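Long-range contacts in PqqA binding protein (Xanthomonas campestris pv. campestris, PDB 3G2B), which probably binds the peptide PqqA and presents it to PqqE in the biosynthesis of the cofactor pyrroloquinoline quinone: residues Tyr52-Ala62 with Ile76-Leu87; Ala14-Gln22 with Trp30-Val38. All coordinates share one frame; numbering follows the deposited sequence.

How the interactions relate
Interaction 2 comes first along the chain and is complete before interaction 1 begins. It joins the two strands of the N-terminal hairpin, 20-24 and 29-41. Interaction 1 packs the start of helix 58-68, and the loop before it, against helix 73-89. The two share no strand or helix. Their centres lie about 29 Å apart, on opposite sides of the centre of the chain, and their nearest atoms stay about 7 Å apart. Helix 44-51 follows the long strand and leads into interaction 1. Both contacts also touch the second subunit, so the hairpin and the helical part each contribute to the dimer seen in the crystal.

Interaction 1: residues Tyr52-Ala62 with Ile76-Leu87; sequences YDGTQSLAQIA and IETDVIELTTTL
Leu58 is the main bump of this contact. It fits between Val80, Ile81 and Thr84, which lie on one side of helix 76-87. Its CD2 sits 3.8 Å from Val80 CG1, and its CD1 lies 4.1 Å from Ile81 CG1. Leu58 and Thr84 meet tip to tip. One turn further along its helix, Ala62 is small enough to let the backbones close in. Its CB comes to 3.5 Å from Glu77 CA, in a shallow hollow bordered by Ile76 CG2 and Val80 CG2. The axes of the short helical segments 58-62 and 76-87 approach to 8.8 Å. Their directions differ by 131°, closer to antiparallel than to parallel.

Tyr52 makes the contact at the other end. Its ring brings an edge to Leu87 CD1, which lies in the ring plane, 3.9 Å from Tyr52 CE1. The phenol OH donates to Thr84 OG1 at 2.7 Å. Thr84 OG1 is anti to its own carbonyl carbon (chi1 -55°), which places it within reach of Val80 O as well. It donates there at 2.8 Å, on the opposite face of that carbonyl from Thr84 N. The threonine hydroxyl thus accepts one bond and donates another, and both fix its rotation.

At the edge beside Ala59, the extended chain of Glu77 brings OE2 near the first turn of the helix. A water donates to both Glu77 OE2 and Ala59 O. The same carboxylate forms a salt bridge with Arg9 of the second subunit. Ser57 and Gln60 form a capping box at the start of helix 58-68.

Helices 44-51, 58-68 and 73-89 form the helical part of the chain, consistent with the helix-turn-helix relationship of the family. Helix 44-51 packs on Val80 and Leu83 through Val48, and Leu93 of strand 93-94 covers Tyr52, Thr84 and Leu87.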
loop_
_atom_site.group_PDB
_atom_site.type_symbol
_atom_site.label_atom_id
_atom_site.label_comp_id
_atom_site.label_asym_id
_atom_site.label_seq_id
_atom_site.Cartn_x
_atom_site.Cartn_y
_atom_site.Cartn_z
ATOM N N TYR A 52 17.745 -4.578 -6.588
ATOM C CA TYR A 52 16.560 -4.953 -7.363
ATOM C C TYR A 52 16.734 -4.399 -8.775
ATOM O O TYR A 52 17.130 -3.249 -8.937
ATOM C CB TYR A 52 15.291 -4.324 -6.779
ATOM C CG TYR A 52 14.816 -4.844 -5.437
ATOM C CD1 TYR A 52 14.191 -3.984 -4.538
ATOM C CD2 TYR A 52 14.941 -6.189 -5.084
ATOM C CE1 TYR A 52 13.698 -4.436 -3.318
ATOM C CE2 TYR A 52 14.445 -6.661 -3.852
ATOM C CZ TYR A 52 13.825 -5.773 -2.978
ATOM O OH TYR A 52 13.334 -6.202 -1.756
ATOM N N ASP A 53 16.435 -5.209 -9.788
ATOM C CA ASP A 53 16.544 -4.757 -11.175
ATOM C C ASP A 53 15.497 -5.403 -12.079
ATOM O O ASP A 53 15.609 -5.358 -13.311
ATOM C CB ASP A 53 17.953 -5.020 -11.726
ATOM C CG ASP A 53 18.290 -6.498 -11.825
ATOM O OD1 ASP A 53 19.440 -6.815 -12.205
ATOM O OD2 ASP A 53 17.426 -7.347 -11.528
ATOM N N GLY A 54 14.477 -5.994 -11.459
ATOM C CA GLY A 54 13.405 -6.634 -12.201
ATOM C C GLY A 54 13.858 -7.815 -13.034
ATOM O O GLY A 54 13.140 -8.260 -13.932
ATOM N N THR A 55 15.045 -8.333 -12.727
ATOM C CA THR A 55 15.606 -9.461 -13.463
ATOM C C THR A 55 16.136 -10.515 -12.493
ATOM O O THR A 55 15.717 -11.674 -12.521
ATOM C CB THR A 55 16.762 -8.990 -14.366
ATOM O OG1 THR A 55 16.332 -7.860 -15.143
ATOM C CG2 THR A 55 17.195 -10.102 -15.302
ATOM N N GLN A 56 17.065 -10.102 -11.636
ATOM C CA GLN A 56 17.652 -10.996 -10.641
ATOM C C GLN A 56 16.579 -11.432 -9.650
ATOM O O GLN A 56 15.724 -10.635 -9.266
ATOM C CB GLN A 56 18.767 -10.276 -9.876
ATOM C CG GLN A 56 19.909 -9.787 -10.746
ATOM C CD GLN A 56 20.756 -10.923 -11.281
ATOM O OE1 GLN A 56 21.101 -10.952 -12.464
ATOM N NE2 GLN A 56 21.107 -11.861 -10.406
ATOM N N SER A 57 16.626 -12.692 -9.232
ATOM C CA SER A 57 15.658 -13.208 -8.269
ATOM C C SER A 57 16.196 -12.955 -6.871
ATOM O O SER A 57 17.374 -12.631 -6.711
ATOM C CB SER A 57 15.463 -14.709 -8.460
ATOM O OG SER A 57 16.636 -15.412 -8.088
ATOM N N LEU A 58 15.344 -13.107 -5.861
ATOM C CA LEU A 58 15.789 -12.898 -4.485
ATOM C C LEU A 58 16.857 -13.928 -4.136
ATOM O O LEU A 58 17.778 -13.645 -3.373
ATOM C CB LEU A 58 14.612 -13.007 -3.510
ATOM C CG LEU A 58 13.475 -12.008 -3.742
ATOM C CD1 LEU A 58 12.481 -12.110 -2.580
ATOM C CD2 LEU A 58 14.026 -10.591 -3.845
ATOM N N ALA A 59 16.729 -15.128 -4.695
ATOM C CA ALA A 59 17.712 -16.176 -4.449
ATOM C C ALA A 59 19.069 -15.713 -4.971
ATOM O O ALA A 59 20.085 -15.843 -4.287
ATOM C CB ALA A 59 17.287 -17.471 -5.147
ATOM N N GLN A 60 19.082 -15.157 -6.179
ATOM C CA GLN A 60 20.322 -14.673 -6.777
ATOM C C GLN A 60 20.882 -13.494 -5.993
ATOM O O GLN A 60 22.085 -13.401 -5.768
ATOM C CB GLN A 60 20.080 -14.265 -8.230
ATOM C CG GLN A 60 19.787 -15.444 -9.142
ATOM C CD GLN A 60 19.404 -15.015 -10.551
ATOM O OE1 GLN A 60 18.381 -14.362 -10.758
ATOM N NE2 GLN A 60 20.227 -15.386 -11.529
ATOM N N ILE A 61 20.006 -12.589 -5.577
ATOM C CA ILE A 61 20.453 -11.432 -4.813
ATOM C C ILE A 61 21.096 -11.882 -3.503
ATOM O O ILE A 61 22.147 -11.372 -3.112
ATOM C CB ILE A 61 19.275 -10.474 -4.526
ATOM C CG1 ILE A 61 18.828 -9.812 -5.834
ATOM C CG2 ILE A 61 19.693 -9.417 -3.503
ATOM C CD1 ILE A 61 17.563 -8.986 -5.715
ATOM N N ALA A 62 20.473 -12.847 -2.835
ATOM C CA ALA A 62 20.997 -13.347 -1.566
ATOM C C ALA A 62 22.334 -14.061 -1.745
ATOM O O ALA A 62 23.247 -13.888 -0.941
ATOM C CB ALA A 62 19.991 -14.282 -0.918
ATOM N N ILE A 76 20.994 -14.907 4.853
ATOM C CA ILE A 76 20.758 -13.740 4.023
ATOM C C ILE A 76 19.500 -13.904 3.164
ATOM O O ILE A 76 18.743 -12.953 2.974
ATOM C CB ILE A 76 21.983 -13.450 3.124
ATOM C CG1 ILE A 76 23.202 -13.109 3.995
ATOM C CG2 ILE A 76 21.677 -12.298 2.174
ATOM C CD1 ILE A 76 22.995 -11.923 4.927
ATOM N N GLU A 77 19.257 -15.110 2.655
ATOM C CA GLU A 77 18.064 -15.323 1.841
ATOM C C GLU A 77 16.817 -15.054 2.679
ATOM O O GLU A 77 15.868 -14.426 2.216
ATOM C CB GLU A 77 18.031 -16.749 1.279
ATOM C CG GLU A 77 16.830 -16.996 0.363
ATOM C CD GLU A 77 16.929 -18.291 -0.428
ATOM O OE1 GLU A 77 16.029 -19.152 -0.288
ATOM O OE2 GLU A 77 17.898 -18.442 -1.200
ATOM N N THR A 78 16.818 -15.517 3.924
ATOM C CA THR A 78 15.670 -15.274 4.789
ATOM C C THR A 78 15.457 -13.768 4.959
ATOM O O THR A 78 14.336 -13.275 4.849
ATOM C CB THR A 78 15.876 -15.912 6.181
ATOM O OG1 THR A 78 15.712 -17.330 6.078
ATOM C CG2 THR A 78 14.876 -15.360 7.190
ATOM N N ASP A 79 16.542 -13.044 5.217
ATOM C CA ASP A 79 16.465 -11.603 5.411
ATOM C C ASP A 79 15.985 -10.877 4.156
ATOM O O ASP A 79 15.174 -9.945 4.237
ATOM C CB ASP A 79 17.829 -11.069 5.860
ATOM C CG ASP A 79 18.111 -11.351 7.332
ATOM O OD1 ASP A 79 17.428 -12.215 7.927
ATOM O OD2 ASP A 79 19.014 -10.709 7.900
ATOM N N VAL A 80 16.476 -11.310 2.999
ATOM C CA VAL A 80 16.083 -10.702 1.732
ATOM C C VAL A 80 14.600 -10.924 1.483
ATOM O O VAL A 80 13.881 -10.013 1.083
ATOM C CB VAL A 80 16.901 -11.289 0.549
ATOM C CG1 VAL A 80 16.318 -10.818 -0.784
ATOM C CG2 VAL A 80 18.348 -10.859 0.661
ATOM N N ILE A 81 14.130 -12.144 1.722
ATOM C CA ILE A 81 12.721 -12.436 1.517
ATOM C C ILE A 81 11.847 -11.649 2.493
ATOM O O ILE A 81 10.809 -11.121 2.108
ATOM C CB ILE A 81 12.443 -13.943 1.658
ATOM C CG1 ILE A 81 13.147 -14.690 0.525
ATOM C CG2 ILE A 81 10.945 -14.204 1.624
ATOM C CD1 ILE A 81 12.975 -16.202 0.569
ATOM N N GLU A 82 12.273 -11.564 3.751
ATOM C CA GLU A 82 11.512 -10.821 4.752
ATOM C C GLU A 82 11.369 -9.356 4.338
ATOM O O GLU A 82 10.272 -8.797 4.375
ATOM C CB GLU A 82 12.202 -10.900 6.119
ATOM C CG GLU A 82 11.592 -9.966 7.166
ATOM C CD GLU A 82 12.333 -9.990 8.497
ATOM O OE1 GLU A 82 13.579 -9.870 8.497
ATOM O OE2 GLU A 82 11.666 -10.118 9.546
ATOM N N LEU A 83 12.477 -8.738 3.935
ATOM C CA LEU A 83 12.446 -7.338 3.518
ATOM C C LEU A 83 11.542 -7.120 2.315
ATOM O O LEU A 83 10.720 -6.199 2.295
ATOM C CB LEU A 83 13.855 -6.850 3.164
ATOM C CG LEU A 83 13.894 -5.497 2.441
ATOM C CD1 LEU A 83 13.482 -4.393 3.404
ATOM C CD2 LEU A 83 15.293 -5.243 1.898
ATOM N N THR A 84 11.706 -7.965 1.303
ATOM C CA THR A 84 10.925 -7.851 0.080
ATOM C C THR A 84 9.438 -8.002 0.355
ATOM O O THR A 84 8.613 -7.318 -0.248
ATOM C CB THR A 84 11.383 -8.898 -0.946
ATOM O OG1 THR A 84 12.793 -8.755 -1.148
ATOM C CG2 THR A 84 10.657 -8.707 -2.268
ATOM N N THR A 85 9.097 -8.895 1.278
ATOM C CA THR A 85 7.707 -9.098 1.644
ATOM C C THR A 85 7.147 -7.793 2.216
ATOM O O THR A 85 6.050 -7.371 1.858
ATOM C CB THR A 85 7.573 -10.217 2.687
ATOM O OG1 THR A 85 7.989 -11.456 2.098
ATOM C CG2 THR A 85 6.134 -10.339 3.164
ATOM N N THR A 86 7.910 -7.156 3.099
ATOM C CA THR A 86 7.487 -5.894 3.701
ATOM C C THR A 86 7.322 -4.799 2.650
ATOM O O THR A 86 6.325 -4.069 2.646
ATOM C CB THR A 86 8.504 -5.429 4.759
ATOM O OG1 THR A 86 8.519 -6.377 5.836
ATOM C CG2 THR A 86 8.131 -4.050 5.305
ATOM N N LEU A 87 8.295 -4.685 1.750
ATOM C CA LEU A 87 8.216 -3.664 0.709
ATOM C C LEU A 87 7.070 -3.946 -0.256
ATOM O O LEU A 87 6.448 -3.023 -0.788
ATOM C CB LEU A 87 9.544 -3.572 -0.052
ATOM C CG LEU A 87 10.761 -3.172 0.788
ATOM C CD1 LEU A 87 11.969 -2.994 -0.141
ATOM C CD2 LEU A 87 10.482 -1.878 1.546
HETATM O O HOH W 1 20.345 -17.721 -2.191
#

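Interaction 2: residues Ala14-Gln22 with Trp30-Val38; sequences ALRAGVRLQ and WVLLAPERV. With PO4 (phosphate ion), chain B.
The two segments carry the paired strands of an antiparallel beta hairpin, strands 20-24 and 29-41. Arg20-Leu33 and Gln22-Val31 are its hydrogen-bonded pairs, on either side of the non-hydrogen-bonded pair Leu21-Leu32. Leu33 N donates to Arg20 O at 2.8 Å, and Gln22 N to Val31 O at 2.8 Å. The return bond from Arg20 N to Leu33 O is longer, at 3.2 Å.

Leu21 and Leu32 share one face. Leu21 meets the edge of the Trp30 ring with CG, 3.7 Å from Trp30 CE3. A chi1 of -178° turns the branch that way, opposite its own amide nitrogen. Leu32 CD2 gathers Leu15 CD1, Val19 CG1 and Leu21 CD1 around it. Val19, the last residue of the type II turn Arg16-Val19, packs its CG2 on Pro35 CD at 3.9 Å, beyond the ladder.

Arg16 and Arg37 grip a phosphate ion, probably from the crystallisation liquor. Arg16 NH1 donates to phosphate O4 at 2.8 Å, with a weak second bond from NH2. Arg37 NH2 donates to phosphate O1 at 3.1 Å. Lys90 and Arg91 of the second subunit complete the anion site.

His23 stacks on Trp30. Strand 29-41 also pairs antiparallel with a strand of the second subunit, which carries the sheet across the interface.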
loop_
_atom_site.group_PDB
_atom_site.type_symbol
_atom_site.label_atom_id
_atom_site.label_comp_id
_atom_site.label_asym_id
_atom_site.label_seq_id
_atom_site.Cartn_x
_atom_site.Cartn_y
_atom_site.Cartn_z
ATOM N N ALA A 14 -11.451 5.019 8.793
ATOM C CA ALA A 14 -11.262 6.457 8.736
ATOM C C ALA A 14 -10.175 6.600 7.683
ATOM O O ALA A 14 -9.317 5.721 7.555
ATOM C CB ALA A 14 -10.766 6.988 10.073
ATOM N N LEU A 15 -10.214 7.672 6.903
ATOM C CA LEU A 15 -9.169 7.871 5.914
ATOM C C LEU A 15 -7.914 8.246 6.701
ATOM O O LEU A 15 -7.994 8.974 7.697
ATOM C CB LEU A 15 -9.532 9.008 4.955
ATOM C CG LEU A 15 -10.741 8.796 4.044
ATOM C CD1 LEU A 15 -10.934 10.029 3.172
ATOM C CD2 LEU A 15 -10.532 7.559 3.182
ATOM N N ARG A 16 -6.762 7.745 6.273
ATOM C CA ARG A 16 -5.517 8.073 6.956
ATOM C C ARG A 16 -5.157 9.540 6.741
ATOM O O ARG A 16 -5.666 10.191 5.823
ATOM C CB ARG A 16 -4.383 7.172 6.456
ATOM C CG ARG A 16 -4.503 5.736 6.937
ATOM C CD ARG A 16 -3.372 4.870 6.409
ATOM N NE ARG A 16 -2.069 5.340 6.869
ATOM C CZ ARG A 16 -0.920 4.737 6.586
ATOM N NH1 ARG A 16 0.221 5.234 7.044
ATOM N NH2 ARG A 16 -0.913 3.635 5.847
ATOM N N ALA A 17 -4.280 10.057 7.599
ATOM C CA ALA A 17 -3.842 11.442 7.515
ATOM C C ALA A 17 -3.226 11.729 6.159
ATOM O O ALA A 17 -2.450 10.933 5.637
ATOM C CB ALA A 17 -2.827 11.731 8.612
ATOM N N GLY A 18 -3.573 12.873 5.585
ATOM C CA GLY A 18 -3.022 13.229 4.295
ATOM C C GLY A 18 -3.817 12.690 3.125
ATOM O O GLY A 18 -3.671 13.178 2.005
ATOM N N VAL A 19 -4.645 11.677 3.364
ATOM C CA VAL A 19 -5.454 11.125 2.284
ATOM C C VAL A 19 -6.661 12.035 2.150
ATOM O O VAL A 19 -7.503 12.102 3.043
ATOM C CB VAL A 19 -5.924 9.690 2.591
ATOM C CG1 VAL A 19 -6.817 9.183 1.469
ATOM C CG2 VAL A 19 -4.721 8.776 2.750
ATOM N N ARG A 20 -6.744 12.750 1.038
ATOM C CA ARG A 20 -7.862 13.658 0.862
ATOM C C ARG A 20 -8.646 13.455 -0.417
ATOM O O ARG A 20 -8.125 12.977 -1.422
ATOM C CB ARG A 20 -7.375 15.104 0.960
ATOM C CG ARG A 20 -6.326 15.500 -0.057
ATOM C CD ARG A 20 -5.653 16.800 0.368
ATOM N NE ARG A 20 -4.686 17.286 -0.612
ATOM C CZ ARG A 20 -5.010 17.871 -1.760
ATOM N NH1 ARG A 20 -4.056 18.279 -2.588
ATOM N NH2 ARG A 20 -6.284 18.058 -2.080
ATOM N N LEU A 21 -9.920 13.812 -0.353
ATOM C CA LEU A 21 -10.809 13.688 -1.492
ATOM C C LEU A 21 -10.617 14.911 -2.380
ATOM O O LEU A 21 -10.545 16.035 -1.884
ATOM C CB LEU A 21 -12.257 13.620 -1.006
ATOM C CG LEU A 21 -13.342 13.445 -2.065
ATOM C CD1 LEU A 21 -13.148 12.115 -2.774
ATOM C CD2 LEU A 21 -14.712 13.499 -1.401
ATOM N N GLN A 22 -10.519 14.691 -3.687
ATOM C CA GLN A 22 -10.358 15.788 -4.637
ATOM C C GLN A 22 -11.250 15.607 -5.852
ATOM O O GLN A 22 -11.399 14.502 -6.378
ATOM C CB GLN A 22 -8.909 15.918 -5.126
ATOM C CG GLN A 22 -8.787 16.829 -6.356
ATOM C CD GLN A 22 -7.370 16.961 -6.891
ATOM O OE1 GLN A 22 -6.618 17.854 -6.492
ATOM N NE2 GLN A 22 -6.998 16.063 -7.795
ATOM N N TRP A 30 -13.693 11.959 -9.387
ATOM C CA TRP A 30 -13.308 12.260 -8.022
ATOM C C TRP A 30 -12.234 11.245 -7.675
ATOM O O TRP A 30 -12.274 10.117 -8.149
ATOM C CB TRP A 30 -14.500 12.118 -7.074
ATOM C CG TRP A 30 -15.489 13.233 -7.210
ATOM C CD1 TRP A 30 -16.389 13.416 -8.223
ATOM C CD2 TRP A 30 -15.661 14.335 -6.316
ATOM N NE1 TRP A 30 -17.109 14.567 -8.012
ATOM C CE2 TRP A 30 -16.684 15.150 -6.848
ATOM C CE3 TRP A 30 -15.049 14.715 -5.113
ATOM C CZ2 TRP A 30 -17.110 16.324 -6.220
ATOM C CZ3 TRP A 30 -15.476 15.885 -4.486
ATOM C CH2 TRP A 30 -16.497 16.674 -5.042
ATOM N N VAL A 31 -11.271 11.651 -6.861
ATOM C CA VAL A 31 -10.191 10.754 -6.483
ATOM C C VAL A 31 -9.770 10.979 -5.043
ATOM O O VAL A 31 -10.161 11.958 -4.405
ATOM C CB VAL A 31 -8.928 10.979 -7.361
ATOM C CG1 VAL A 31 -9.270 10.838 -8.840
ATOM C CG2 VAL A 31 -8.347 12.363 -7.091
ATOM N N LEU A 32 -8.989 10.036 -4.532
ATOM C CA LEU A 32 -8.412 10.153 -3.206
ATOM C C LEU A 32 -6.943 10.353 -3.526
ATOM O O LEU A 32 -6.383 9.626 -4.350
ATOM C CB LEU A 32 -8.577 8.868 -2.392
ATOM C CG LEU A 32 -9.961 8.597 -1.808
ATOM C CD1 LEU A 32 -9.966 7.232 -1.136
ATOM C CD2 LEU A 32 -10.322 9.679 -0.802
ATOM N N LEU A 33 -6.332 11.353 -2.906
ATOM C CA LEU A 33 -4.918 11.623 -3.120
ATOM C C LEU A 33 -4.198 11.099 -1.893
ATOM O O LEU A 33 -4.460 11.553 -0.778
ATOM C CB LEU A 33 -4.662 13.128 -3.249
ATOM C CG LEU A 33 -5.377 13.880 -4.370
ATOM C CD1 LEU A 33 -4.972 13.308 -5.716
ATOM C CD2 LEU A 33 -6.876 13.777 -4.165
ATOM N N ALA A 34 -3.315 10.127 -2.098
ATOM C CA ALA A 34 -2.545 9.538 -1.004
ATOM C C ALA A 34 -1.214 10.278 -0.940
ATOM O O ALA A 34 -0.574 10.506 -1.963
ATOM C CB ALA A 34 -2.311 8.062 -1.264
ATOM N N PRO A 35 -0.778 10.660 0.269
ATOM C CA PRO A 35 0.481 11.382 0.445
ATOM C C PRO A 35 1.723 10.535 0.209
ATOM O O PRO A 35 1.671 9.305 0.259
ATOM C CB PRO A 35 0.397 11.863 1.887
ATOM C CG PRO A 35 -0.317 10.736 2.552
ATOM C CD PRO A 35 -1.430 10.418 1.570
ATOM N N GLU A 36 2.835 11.211 -0.053
ATOM C CA GLU A 36 4.106 10.534 -0.258
ATOM C C GLU A 36 4.413 9.793 1.037
ATOM O O GLU A 36 3.987 10.217 2.114
ATOM C CB GLU A 36 5.208 11.556 -0.546
ATOM C CG GLU A 36 4.990 12.354 -1.817
ATOM C CD GLU A 36 6.124 13.323 -2.101
ATOM O OE1 GLU A 36 6.061 14.020 -3.136
ATOM O OE2 GLU A 36 7.074 13.386 -1.291
ATOM N N ARG A 37 5.143 8.686 0.940
ATOM C CA ARG A 37 5.477 7.911 2.126
ATOM C C ARG A 37 6.980 7.726 2.260
ATOM O O ARG A 37 7.727 7.858 1.288
ATOM C CB ARG A 37 4.794 6.545 2.078
ATOM C CG ARG A 37 3.275 6.602 2.184
ATOM C CD ARG A 37 2.671 5.249 1.842
ATOM N NE ARG A 37 2.815 4.940 0.422
ATOM C CZ ARG A 37 2.815 3.707 -0.077
ATOM N NH1 ARG A 37 2.945 3.516 -1.382
ATOM N NH2 ARG A 37 2.702 2.664 0.734
ATOM N N VAL A 38 7.409 7.428 3.481
ATOM C CA VAL A 38 8.818 7.219 3.782
ATOM C C VAL A 38 8.966 5.856 4.443
ATOM O O VAL A 38 8.274 5.553 5.418
ATOM C CB VAL A 38 9.343 8.313 4.741
ATOM C CG1 VAL A 38 10.811 8.075 5.059
ATOM C CG2 VAL A 38 9.155 9.683 4.114
HETATM P P PO4 B . 2.724 2.622 4.855
HETATM O O1 PO4 B . 1.773 2.253 3.652
HETATM O O2 PO4 B . 2.793 1.412 5.865
HETATM O O3 PO4 B . 4.165 2.942 4.301
HETATM O O4 PO4 B . 2.164 3.892 5.602
#